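Local coordinates for protein protease (Penicillium cyclopium, PDB 5Z6O) that hydrolyses proteins as a subtilisin-type serine peptidase of the proteinase K kind, probably accepting casein, gelatin and type IV collagen as substrates, at residues D211-A214 against G220-T223; N7-G12 against S84-A89; P232-A237 against K274-G279. One frame throughout, in Å; residues are numbered along the deposited sequence.

Contact 1: D211-A214 against G220-T223; sequences DITA and GSKT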
loop_
_atom_site.group_PDB
_atom_site.type_symbol
_atom_site.label_atom_id
_atom_site.label_comp_id
_atom_site.label_asym_id
_atom_site.label_seq_id
_atom_site.Cartn_x
_atom_site.Cartn_y
_atom_site.Cartn_z
ATOM N N ASP A 211 -2.516 12.575 7.413
ATOM C CA ASP A 211 -1.503 12.777 8.456
ATOM C C ASP A 211 -0.890 11.452 8.898
ATOM O O ASP A 211 -0.936 11.075 10.072
ATOM C CB ASP A 211 -2.059 13.567 9.664
ATOM C CG ASP A 211 -2.486 14.971 9.267
ATOM O OD1 ASP A 211 -1.811 15.575 8.424
ATOM O OD2 ASP A 211 -3.506 15.466 9.752
ATOM N N ILE A 212 -0.254 10.784 7.932
ATOM C CA ILE A 212 0.384 9.484 8.139
ATOM C C ILE A 212 1.894 9.714 8.237
ATOM O O ILE A 212 2.488 10.316 7.343
ATOM C CB ILE A 212 0.054 8.517 6.995
ATOM C CG1 ILE A 212 -1.451 8.258 6.909
ATOM C CG2 ILE A 212 0.901 7.229 7.146
ATOM C CD1 ILE A 212 -1.997 7.628 8.211
ATOM N N THR A 213 2.510 9.281 9.339
ATOM C CA THR A 213 3.938 9.470 9.561
ATOM C C THR A 213 4.707 8.215 9.162
ATOM O O THR A 213 4.336 7.102 9.560
ATOM C CB THR A 213 4.189 9.810 11.030
ATOM O OG1 THR A 213 3.440 10.999 11.337
ATOM C CG2 THR A 213 5.713 10.027 11.331
ATOM N N ALA A 214 5.805 8.395 8.414
ATOM C CA ALA A 214 6.628 7.251 8.015
ATOM C C ALA A 214 8.029 7.744 7.644
ATOM O O ALA A 214 8.314 8.943 7.687
ATOM C CB ALA A 214 5.992 6.496 6.836
ATOM N N GLY A 220 15.331 10.414 8.707
ATOM C CA GLY A 220 14.246 10.960 9.496
ATOM C C GLY A 220 12.881 10.409 9.097
ATOM O O GLY A 220 12.753 9.340 8.488
ATOM N N SER A 221 11.848 11.183 9.423
ATOM C CA SER A 221 10.477 10.793 9.138
ATOM C C SER A 221 9.706 12.015 8.674
ATOM O O SER A 221 10.155 13.152 8.825
ATOM C CB SER A 221 9.837 10.136 10.360
ATOM O OG SER A 221 9.685 11.073 11.406
ATOM N N LYS A 222 8.532 11.779 8.097
ATOM C CA LYS A 222 7.719 12.867 7.571
ATOM C C LYS A 222 6.257 12.465 7.697
ATOM O O LYS A 222 5.938 11.281 7.616
ATOM C CB LYS A 222 8.046 13.145 6.101
ATOM C CG LYS A 222 7.413 14.406 5.561
ATOM C CD LYS A 222 8.195 15.637 5.965
ATOM C CE LYS A 222 9.364 15.896 5.028
ATOM N NZ LYS A 222 10.065 17.189 5.338
ATOM N N THR A 223 5.380 13.459 7.894
ATOM C CA THR A 223 3.939 13.255 7.979
ATOM C C THR A 223 3.280 13.797 6.707
ATOM O O THR A 223 3.452 14.971 6.358
ATOM C CB THR A 223 3.384 13.938 9.231
ATOM O OG1 THR A 223 4.057 13.433 10.406
ATOM C CG2 THR A 223 1.898 13.673 9.336
#
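Strands 212-214 and 221-223 run antiparallel, their directions 169° apart, with Ala-214 and Lys-222 as a hydrogen-bonded pair and Thr-213 facing Thr-223 as the non-hydrogen-bonded pair next to it. The Ala-214 N to Lys-222 O bond measures 3.0 Å and its return, Lys-222 N to Ala-214 O, 2.9 Å. CA-H...O contacts fill in around the threonines: Thr-213 CA lies 3.3 Å from Lys-222 O, and Thr-223 CA approaches Ile-212 O. These strands are the arms of a beta hairpin, 212-215 with 221-224, and where it opens a G1 beta bulge sets both Asp-211 and Ile-212 opposite the single residue Leu-224. On the threonine face the two hydroxyls hydrogen-bond, OG1 of Thr-213 to OG1 of Thr-223, at 2.7 Å. Each sets OG1 anti to its own carbonyl carbon (chi1 -58° and -57°), so the hydroxyls meet while the methyls diverge: Thr-223 CG2 sits 3.6 Å from Asp-211 C, and Thr-213 CG2 lies 4.1 Å from Ser-221 OG. Beyond the other face lies helix 73-82, on which Ala-214 touches His-76, Ser-79 and Thr-80; NE2 of that His-76 also hydrogen-bonds Lys-222 O.

Contact 2: N7-G12 against S84-A89; sequences NSPSWG and SKFGVA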
loop_
_atom_site.group_PDB
_atom_site.type_symbol
_atom_site.label_atom_id
_atom_site.label_comp_id
_atom_site.label_asym_id
_atom_site.label_seq_id
_atom_site.Cartn_x
_atom_site.Cartn_y
_atom_site.Cartn_z
ATOM N N ASN A 7 2.232 2.983 21.832
ATOM C CA ASN A 7 2.349 4.392 21.428
ATOM C C ASN A 7 2.906 4.496 20.010
ATOM O O ASN A 7 3.916 5.152 19.741
ATOM C CB ASN A 7 3.212 5.173 22.414
ATOM C CG ASN A 7 2.668 5.068 23.825
ATOM O OD1 ASN A 7 3.407 4.804 24.787
ATOM N ND2 ASN A 7 1.346 5.210 23.947
ATOM N N SER A 8 2.277 3.772 19.100
ATOM C CA SER A 8 2.847 3.692 17.761
ATOM C C SER A 8 2.965 5.090 17.161
ATOM O O SER A 8 2.092 5.942 17.380
ATOM C CB SER A 8 1.964 2.838 16.871
ATOM O OG SER A 8 0.643 3.368 16.851
ATOM N N PRO A 9 3.999 5.337 16.362
ATOM C CA PRO A 9 4.294 6.710 15.921
ATOM C C PRO A 9 3.429 7.213 14.779
ATOM O O PRO A 9 3.630 8.346 14.325
ATOM C CB PRO A 9 5.763 6.619 15.486
ATOM C CG PRO A 9 5.937 5.223 15.082
ATOM C CD PRO A 9 5.079 4.396 16.027
ATOM N N SER A 10 2.488 6.413 14.284
ATOM C CA SER A 10 1.516 6.897 13.308
ATOM C C SER A 10 0.159 6.352 13.727
ATOM O O SER A 10 0.057 5.145 13.979
ATOM C CB SER A 10 1.858 6.422 11.888
ATOM O OG SER A 10 0.874 6.907 10.971
ATOM N N TRP A 11 -0.866 7.221 13.790
ATOM C CA TRP A 11 -2.208 6.785 14.210
ATOM C C TRP A 11 -2.763 5.701 13.298
ATOM O O TRP A 11 -3.579 4.892 13.743
ATOM C CB TRP A 11 -3.195 7.986 14.271
ATOM C CG TRP A 11 -3.570 8.517 12.920
ATOM C CD1 TRP A 11 -2.926 9.493 12.201
ATOM C CD2 TRP A 11 -4.669 8.090 12.109
ATOM N NE1 TRP A 11 -3.553 9.686 10.985
ATOM C CE2 TRP A 11 -4.605 8.812 10.892
ATOM C CE3 TRP A 11 -5.670 7.134 12.270
ATOM C CZ2 TRP A 11 -5.534 8.640 9.868
ATOM C CZ3 TRP A 11 -6.603 6.961 11.216
ATOM C CH2 TRP A 11 -6.540 7.732 10.069
ATOM N N GLY A 12 -2.307 5.625 12.045
ATOM C CA GLY A 12 -2.877 4.636 11.131
ATOM C C GLY A 12 -2.564 3.203 11.545
ATOM O O GLY A 12 -3.407 2.304 11.404
ATOM N N SER A 84 10.113 -1.153 10.176
ATOM C CA SER A 84 10.121 -1.647 11.561
ATOM C C SER A 84 9.319 -0.756 12.494
ATOM O O SER A 84 8.500 -1.239 13.287
ATOM C CB SER A 84 11.559 -1.749 12.089
ATOM O OG SER A 84 12.250 -2.743 11.339
ATOM N N LYS A 85 9.563 0.537 12.442
ATOM C CA LYS A 85 8.866 1.448 13.335
ATOM C C LYS A 85 7.560 1.952 12.729
ATOM O O LYS A 85 6.557 2.020 13.428
ATOM C CB LYS A 85 9.758 2.639 13.698
ATOM C CG LYS A 85 10.492 2.449 15.020
ATOM C CD LYS A 85 11.417 3.615 15.331
ATOM C CE LYS A 85 10.774 4.953 14.960
ATOM N NZ LYS A 85 9.670 5.353 15.880
ATOM N N PHE A 86 7.530 2.267 11.434
ATOM C CA PHE A 86 6.356 2.923 10.872
ATOM C C PHE A 86 5.460 1.991 10.078
ATOM O O PHE A 86 4.484 2.461 9.503
ATOM C CB PHE A 86 6.788 4.100 9.989
ATOM C CG PHE A 86 7.589 5.128 10.737
ATOM C CD1 PHE A 86 6.971 5.976 11.630
ATOM C CD2 PHE A 86 8.951 5.238 10.521
ATOM C CE1 PHE A 86 7.713 6.916 12.337
ATOM C CE2 PHE A 86 9.698 6.178 11.209
ATOM C CZ PHE A 86 9.076 6.996 12.121
ATOM N N GLY A 87 5.736 0.678 10.070
ATOM C CA GLY A 87 5.084 -0.179 9.091
ATOM C C GLY A 87 4.158 -1.249 9.616
ATOM O O GLY A 87 4.208 -1.631 10.788
ATOM N N VAL A 88 3.302 -1.740 8.709
ATOM C CA VAL A 88 2.296 -2.756 9.016
ATOM C C VAL A 88 2.927 -4.151 9.115
ATOM O O VAL A 88 2.717 -4.871 10.097
ATOM C CB VAL A 88 1.177 -2.729 7.945
ATOM C CG1 VAL A 88 0.127 -3.859 8.225
ATOM C CG2 VAL A 88 0.440 -1.379 7.981
ATOM N N ALA A 89 3.689 -4.553 8.103
ATOM C CA ALA A 89 4.219 -5.914 7.991
ATOM C C ALA A 89 5.712 -5.812 8.249
ATOM O O ALA A 89 6.514 -5.664 7.319
ATOM C CB ALA A 89 3.919 -6.539 6.611
#
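Pro-9 and Phe-86 bring the two segments nearest, CA to CA 6.6 Å, in a meeting of irregular backbone with no hydrogen bond across it. Pro-9 lies just before Ser-10, the N-cap of helix 11-16, while 84-89 belongs to the loop that leaves helix 73-82. The pyrrolidine ring does the touching. Its CG stands 3.7 Å from Phe-86 CD1 and its CB 3.7 Å from Phe-86 CE1, so the proline lies obliquely along one ring bond of the phenylalanine. CG of Pro-9 also comes to 3.7 Å from Lys-85 O, a carbonyl that accepts a hydrogen bond from Gln-5 NE2. In the subtilisin-like fold of this chain, the contact sets the start of an N-terminal helix against the connection from helix 73-82 to strand 93-98. Lys-85 bends back at chi3 (40°) and chi4 (72°), which carries its NZ to within 3.8 Å of Pro-9 CG; its CB rests over one face of the Phe-86 ring, offset toward the rim. Phe-86 also packs against Thr-213 and Ala-214 of strand 212-215, and Ser-10 OG accepts a weak hydrogen bond from Thr-213 N. An alanine at Phe-86 is likely to open a gap between that strand and Pro-9 and to take away the aromatic carbons on which Pro-9 CB and CG rest.

Contact 3: P232-A237 against K274-G279; sequences PHVAGA and KLLYNG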
loop_
_atom_site.group_PDB
_atom_site.type_symbol
_atom_site.label_atom_id
_atom_site.label_comp_id
_atom_site.label_asym_id
_atom_site.label_seq_id
_atom_site.Cartn_x
_atom_site.Cartn_y
_atom_site.Cartn_z
ATOM N N PRO A 232 -0.565 1.707 0.949
ATOM C CA PRO A 232 0.435 0.817 1.543
ATOM C C PRO A 232 -0.001 0.210 2.862
ATOM O O PRO A 232 0.542 -0.848 3.227
ATOM C CB PRO A 232 1.681 1.726 1.704
ATOM C CG PRO A 232 1.170 3.101 1.643
ATOM C CD PRO A 232 -0.017 3.046 0.708
ATOM N N HIS A 233 -0.959 0.809 3.587
ATOM C CA HIS A 233 -1.500 0.077 4.741
ATOM C C HIS A 233 -2.102 -1.237 4.274
ATOM O O HIS A 233 -1.981 -2.266 4.951
ATOM C CB HIS A 233 -2.578 0.889 5.477
ATOM C CG HIS A 233 -2.056 2.072 6.254
ATOM N ND1 HIS A 233 -1.815 3.305 5.678
ATOM C CD2 HIS A 233 -1.780 2.217 7.578
ATOM C CE1 HIS A 233 -1.420 4.158 6.615
ATOM N NE2 HIS A 233 -1.395 3.524 7.776
ATOM N N VAL A 234 -2.784 -1.210 3.125
ATOM C CA VAL A 234 -3.445 -2.411 2.622
ATOM C C VAL A 234 -2.412 -3.365 2.022
ATOM O O VAL A 234 -2.518 -4.586 2.202
ATOM C CB VAL A 234 -4.550 -2.029 1.613
ATOM C CG1 VAL A 234 -5.249 -3.282 1.045
ATOM C CG2 VAL A 234 -5.606 -1.152 2.291
ATOM N N ALA A 235 -1.369 -2.839 1.371
ATOM C CA ALA A 235 -0.284 -3.705 0.903
ATOM C C ALA A 235 0.322 -4.457 2.077
ATOM O O ALA A 235 0.534 -5.681 2.015
ATOM C CB ALA A 235 0.824 -2.893 0.207
ATOM N N GLY A 236 0.606 -3.734 3.159
ATOM C CA GLY A 236 1.162 -4.397 4.328
ATOM C C GLY A 236 0.198 -5.399 4.937
ATOM O O GLY A 236 0.611 -6.481 5.364
ATOM N N ALA A 237 -1.085 -5.039 5.043
ATOM C CA ALA A 237 -2.038 -5.985 5.618
ATOM C C ALA A 237 -2.156 -7.244 4.763
ATOM O O ALA A 237 -2.352 -8.346 5.295
ATOM C CB ALA A 237 -3.418 -5.317 5.781
ATOM N N LYS A 274 -16.366 0.541 4.630
ATOM C CA LYS A 274 -15.487 -0.424 5.289
ATOM C C LYS A 274 -14.095 0.152 5.482
ATOM O O LYS A 274 -13.568 0.834 4.605
ATOM C CB LYS A 274 -15.387 -1.718 4.470
ATOM C CG LYS A 274 -16.598 -2.634 4.767
ATOM C CD LYS A 274 -16.522 -3.975 4.081
ATOM C CE LYS A 274 -17.581 -4.952 4.656
ATOM N NZ LYS A 274 -17.010 -6.078 5.500
ATOM N N LEU A 275 -13.539 -0.104 6.655
ATOM C CA LEU A 275 -12.220 0.392 7.058
ATOM C C LEU A 275 -11.317 -0.794 7.376
ATOM O O LEU A 275 -11.722 -1.689 8.122
ATOM C CB LEU A 275 -12.342 1.282 8.300
ATOM C CG LEU A 275 -10.960 1.754 8.867
ATOM C CD1 LEU A 275 -10.188 2.593 7.847
ATOM C CD2 LEU A 275 -11.224 2.571 10.129
ATOM N N LEU A 276 -10.074 -0.761 6.878
ATOM C CA LEU A 276 -9.096 -1.824 7.118
ATOM C C LEU A 276 -9.017 -2.210 8.594
ATOM O O LEU A 276 -8.848 -1.354 9.458
ATOM C CB LEU A 276 -7.721 -1.326 6.669
ATOM C CG LEU A 276 -6.493 -2.262 6.801
ATOM C CD1 LEU A 276 -6.762 -3.555 6.005
ATOM C CD2 LEU A 276 -5.244 -1.497 6.307
ATOM N N TYR A 277 -9.056 -3.522 8.854
ATOM C CA TYR A 277 -8.922 -4.102 10.196
ATOM C C TYR A 277 -8.147 -5.403 10.071
ATOM O O TYR A 277 -8.475 -6.210 9.200
ATOM C CB TYR A 277 -10.306 -4.369 10.783
ATOM C CG TYR A 277 -10.257 -5.024 12.129
ATOM C CD1 TYR A 277 -9.649 -4.387 13.209
ATOM C CD2 TYR A 277 -10.807 -6.279 12.323
ATOM C CE1 TYR A 277 -9.595 -5.023 14.475
ATOM C CE2 TYR A 277 -10.775 -6.894 13.550
ATOM C CZ TYR A 277 -10.166 -6.276 14.615
ATOM O OH TYR A 277 -10.137 -6.921 15.838
ATOM N N ASN A 278 -7.129 -5.629 10.927
ATOM C CA ASN A 278 -6.253 -6.788 10.725
ATOM C C ASN A 278 -6.778 -8.071 11.370
ATOM O O ASN A 278 -6.124 -9.103 11.234
ATOM C CB ASN A 278 -4.788 -6.491 11.212
ATOM C CG ASN A 278 -4.633 -6.445 12.741
ATOM O OD1 ASN A 278 -3.502 -6.359 13.246
ATOM N ND2 ASN A 278 -5.721 -6.471 13.466
ATOM N N GLY A 279 -7.929 -8.037 12.048
ATOM C CA GLY A 279 -8.542 -9.253 12.541
ATOM C C GLY A 279 -7.958 -9.790 13.835
ATOM O O GLY A 279 -8.200 -10.954 14.177
#
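Leu-276 carries the whole side-chain contact with helix 232-237, touching His-233, Val-234 and Ala-237. The segment begins as a short, weakly bonded strand about 274-275 beside 261-262, where Leu-275 pairs through its backbone with Ile-261, while Lys-274 and Leu-276 are both backbone-bonded to Tyr-206. Leu-276 points at the helix. With CG anti to its backbone N (chi1 -180°), the side chain reaches straight out and divides its two methyls between successive turns. CD2 meets the earlier turn, 3.7 Å from His-233 CB and 4.0 Å from Val-234 CG2; CD1 reaches the next turn, 3.8 Å from Ala-237 CB. Tyr-277 turns away, and Gly-279 N lies above one face of its ring. At Asn-278 the backbone still runs beside the helix, its CA 6.7 Å from Ala-237 CA, without a side-chain contact. The helix is the central one of the subtilisin fold, 227-245, which bears Ser-228 of the probable charge relay near its start. CD2 of Leu-276 also lies 3.6 Å from His-233 O, yet that oxygen already accepts the helical bond from Ala-237 N at 2.9 Å, and His-233 ND1 is bonded to Met-229 O. With these polar atoms satisfied inside the helix and no hydrogen bond crossing to 274-279, the buried contact rests on van der Waals packing of the Leu-276 methyls.

From the N terminus, contact 2 first closes the longest loop, joining the entry to helix 11-16 with the turn after helix 73-82, 71 residues on. Contact 1 closes a short hairpin, and contact 3 brings the C-terminal segment back to helix 227-245. The three lie in series, neither nested nor crossing, yet adjoin. Trp-11 NE1 of contact 2 makes a weak hydrogen bond to Asp-211 O of contact 1; Ile-212 CD1 of contact 1 comes 3.9 Å from His-233 CE1 of contact 3; and Val-88 CG1 of contact 2 lies 3.6 Å from Gly-236 C of contact 3. The contacts tie the N-terminal segment, the 84-89 loop, the hairpin and the C-terminal segment around helix 227-245.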